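Local coordinates for ancestral congerin Con-anc (PDB 3AJZ), which probably binds beta-galactosides as a fish galectin reconstructed from the ancestry of the congerins, and holds a galactose-containing glycan in its pocket, at residues Y98-L101 with H105-E108. Numbering follows the deposited sequence. Where two conformers were deposited one is given.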
ATOM      1  N   TYR A  98       3.211 -10.506 -16.709  1.00 12.87           N
ATOM      2  CA  TYR A  98       4.430 -11.225 -16.417  1.00 14.03           C
ATOM      3  C   TYR A  98       4.638 -11.217 -14.911  1.00 13.92           C
ATOM      4  O   TYR A  98       4.793 -10.144 -14.306  1.00 14.57           O
ATOM      5  CB  TYR A  98       5.606 -10.521 -17.120  1.00 15.25           C
ATOM      6  CG  TYR A  98       5.381 -10.368 -18.612  1.00 14.29           C
ATOM      7  CD1 TYR A  98       4.830  -9.206 -19.143  1.00 14.69           C
ATOM      8  CD2 TYR A  98       5.682 -11.414 -19.478  1.00 16.47           C
ATOM      9  CE1 TYR A  98       4.583  -9.062 -20.522  1.00 14.85           C
ATOM     10  CE2 TYR A  98       5.458 -11.283 -20.855  1.00 15.49           C
ATOM     11  CZ  TYR A  98       4.904 -10.120 -21.365  1.00 15.95           C
ATOM     12  OH  TYR A  98       4.664  -9.974 -22.726  1.00 18.46           O
ATOM     13  N   ILE A  99       4.623 -12.397 -14.319  1.00 13.17           N
ATOM     14  CA  ILE A  99       4.669 -12.527 -12.867  1.00 14.27           C
ATOM     15  C   ILE A  99       6.029 -13.127 -12.516  1.00 15.13           C
ATOM     16  O   ILE A  99       6.318 -14.255 -12.891  1.00 17.05           O
ATOM     17  CB  ILE A  99       3.531 -13.437 -12.383  1.00 14.82           C
ATOM     18  CG1 ILE A  99       2.186 -12.802 -12.746  1.00 16.93           C
ATOM     19  CG2 ILE A  99       3.602 -13.638 -10.871  1.00 16.58           C
ATOM     20  CD1 ILE A  99       1.324 -13.699 -13.579  1.00 20.51           C
ATOM     21  N   GLN A 100       6.849 -12.355 -11.823  1.00 13.57           N
ATOM     22  CA  GLN A 100       8.197 -12.799 -11.482  1.00 14.10           C
ATOM     23  C   GLN A 100       8.176 -13.421 -10.089  1.00 13.46           C
ATOM     24  O   GLN A 100       7.877 -12.733  -9.092  1.00 13.71           O
ATOM     25  CB  GLN A 100       9.158 -11.601 -11.518  1.00 13.83           C
ATOM     26  CG  GLN A 100      10.638 -11.944 -11.250  1.00 18.22           C
ATOM     27  CD  GLN A 100      11.182 -12.847 -12.301  1.00 20.30           C
ATOM     28  OE1 GLN A 100      11.313 -12.453 -13.462  1.00 24.19           O
ATOM     29  NE2 GLN A 100      11.443 -14.082 -11.929  1.00 20.40           N
ATOM     30  N   LEU A 101       8.450 -14.722 -10.027  1.00 13.84           N
ATOM     31  CA  LEU A 101       8.456 -15.463  -8.773  1.00 14.43           C
ATOM     32  C   LEU A 101       9.861 -15.336  -8.154  1.00 13.53           C
ATOM     33  O   LEU A 101      10.823 -15.047  -8.851  1.00 15.59           O
ATOM     34  CB  LEU A 101       8.075 -16.942  -8.994  1.00 14.90           C
ATOM     35  CG  LEU A 101       6.745 -17.226  -9.719  1.00 14.58           C
ATOM     36  CD1 LEU A 101       6.552 -18.741  -9.849  1.00 15.39           C
ATOM     37  CD2 LEU A 101       5.554 -16.628  -8.956  1.00 17.00           C
ATOM     38  N   HIS A 105      11.623 -17.828 -11.579  1.00 16.55           N
ATOM     39  CA  HIS A 105      10.730 -18.371 -12.604  0.50 17.27           C
ATOM     40  C   HIS A 105       9.697 -17.303 -12.954  1.00 17.45           C
ATOM     41  O   HIS A 105       9.278 -16.538 -12.086  1.00 16.95           O
ATOM     42  CB  HIS A 105      10.033 -19.650 -12.102  0.50 17.45           C
ATOM     43  CG  HIS A 105      10.805 -20.918 -12.337  0.50 20.22           C
ATOM     44  ND1 HIS A 105      11.610 -21.499 -11.378  0.50 23.49           N
ATOM     45  CD2 HIS A 105      10.844 -21.750 -13.407  0.50 21.24           C
ATOM     46  CE1 HIS A 105      12.129 -22.618 -11.854  0.50 23.28           C
ATOM     47  NE2 HIS A 105      11.678 -22.796 -13.083  0.50 23.12           N
ATOM     48  N   LYS A 106       9.281 -17.271 -14.218  1.00 18.47           N
ATOM     49  CA  LYS A 106       8.290 -16.315 -14.693  1.00 19.05           C
ATOM     50  C   LYS A 106       7.055 -17.076 -15.158  1.00 18.98           C
ATOM     51  O   LYS A 106       7.142 -18.073 -15.908  1.00 21.31           O
ATOM     52  CB  LYS A 106       8.835 -15.517 -15.873  1.00 20.81           C
ATOM     53  CG  LYS A 106      10.188 -14.882 -15.629  1.00 23.96           C
ATOM     54  CD  LYS A 106      10.795 -14.483 -16.971  1.00 28.91           C
ATOM     55  CE  LYS A 106      12.206 -13.904 -16.845  1.00 31.53           C
ATOM     56  NZ  LYS A 106      12.226 -12.510 -16.305  1.00 34.14           N
ATOM     57  N   VAL A 107       5.900 -16.607 -14.705  1.00 15.27           N
ATOM     58  CA  VAL A 107       4.625 -17.112 -15.173  1.00 15.13           C
ATOM     59  C   VAL A 107       4.037 -16.022 -16.061  1.00 15.18           C
ATOM     60  O   VAL A 107       4.138 -14.825 -15.748  1.00 16.26           O
ATOM     61  CB  VAL A 107       3.686 -17.404 -14.003  1.00 15.54           C
ATOM     62  CG1 VAL A 107       2.378 -17.991 -14.531  0.50 12.10           C
ATOM     63  CG2 VAL A 107       4.337 -18.417 -13.047  0.50 12.79           C
ATOM     64  N   GLU A 108       3.460 -16.429 -17.191  1.00 14.90           N
ATOM     65  CA  GLU A 108       2.706 -15.502 -18.045  1.00 14.63           C
ATOM     66  C   GLU A 108       1.232 -15.826 -17.948  1.00 13.92           C
ATOM     67  O   GLU A 108       0.840 -16.994 -17.847  1.00 15.20           O
ATOM     68  CB  GLU A 108       3.162 -15.593 -19.501  1.00 15.60           C
ATOM     69  CG  GLU A 108       4.583 -15.042 -19.651  1.00 16.65           C
ATOM     70  CD  GLU A 108       5.065 -14.996 -21.084  1.00 22.15           C
ATOM     71  OE1 GLU A 108       4.258 -15.140 -22.043  1.00 23.58           O
ATOM     72  OE2 GLU A 108       6.281 -14.788 -21.241  1.00 24.05           O
TER
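The Tyr98 ring meets the Glu108 carboxylate at its edge: OE2 of Glu108 lies near the ring plane, 3.6 Å from CE2 of Tyr98, with the carboxylate turned 77° from that plane. The two side chains run alongside each other, while the phenol OH reaches on to a hydrogen bond with Asp93. A second flat group, the Gln100 amide, is used at both ends. OE1 of Gln100 accepts a hydrogen bond from NZ of Lys106 at 3.0 Å, in the carbonyl plane, and its NE2 donates in the amide plane to the carbonyl O of Leu101; with CG anti to the backbone N, the bend at chi2 (63°) helps bring the amide there. Here is the closing end of an antiparallel beta hairpin, strands 96-100 and 106-110, at one margin of the five-stranded sheet of the galectin sandwich. Ile99 and Val107 form a hydrogen-bonded pair, joined in both directions, with Ile99 N to Val107 O at 2.9 Å. Leu101 N adds a hydrogen bond to His105 O at 2.9 Å. Facing the opposite sheet, Leu101 sets CD1 3.9 Å from CG2 of Val107, and Ile99 and Val107 both rest on Leu61 of strand 58-65.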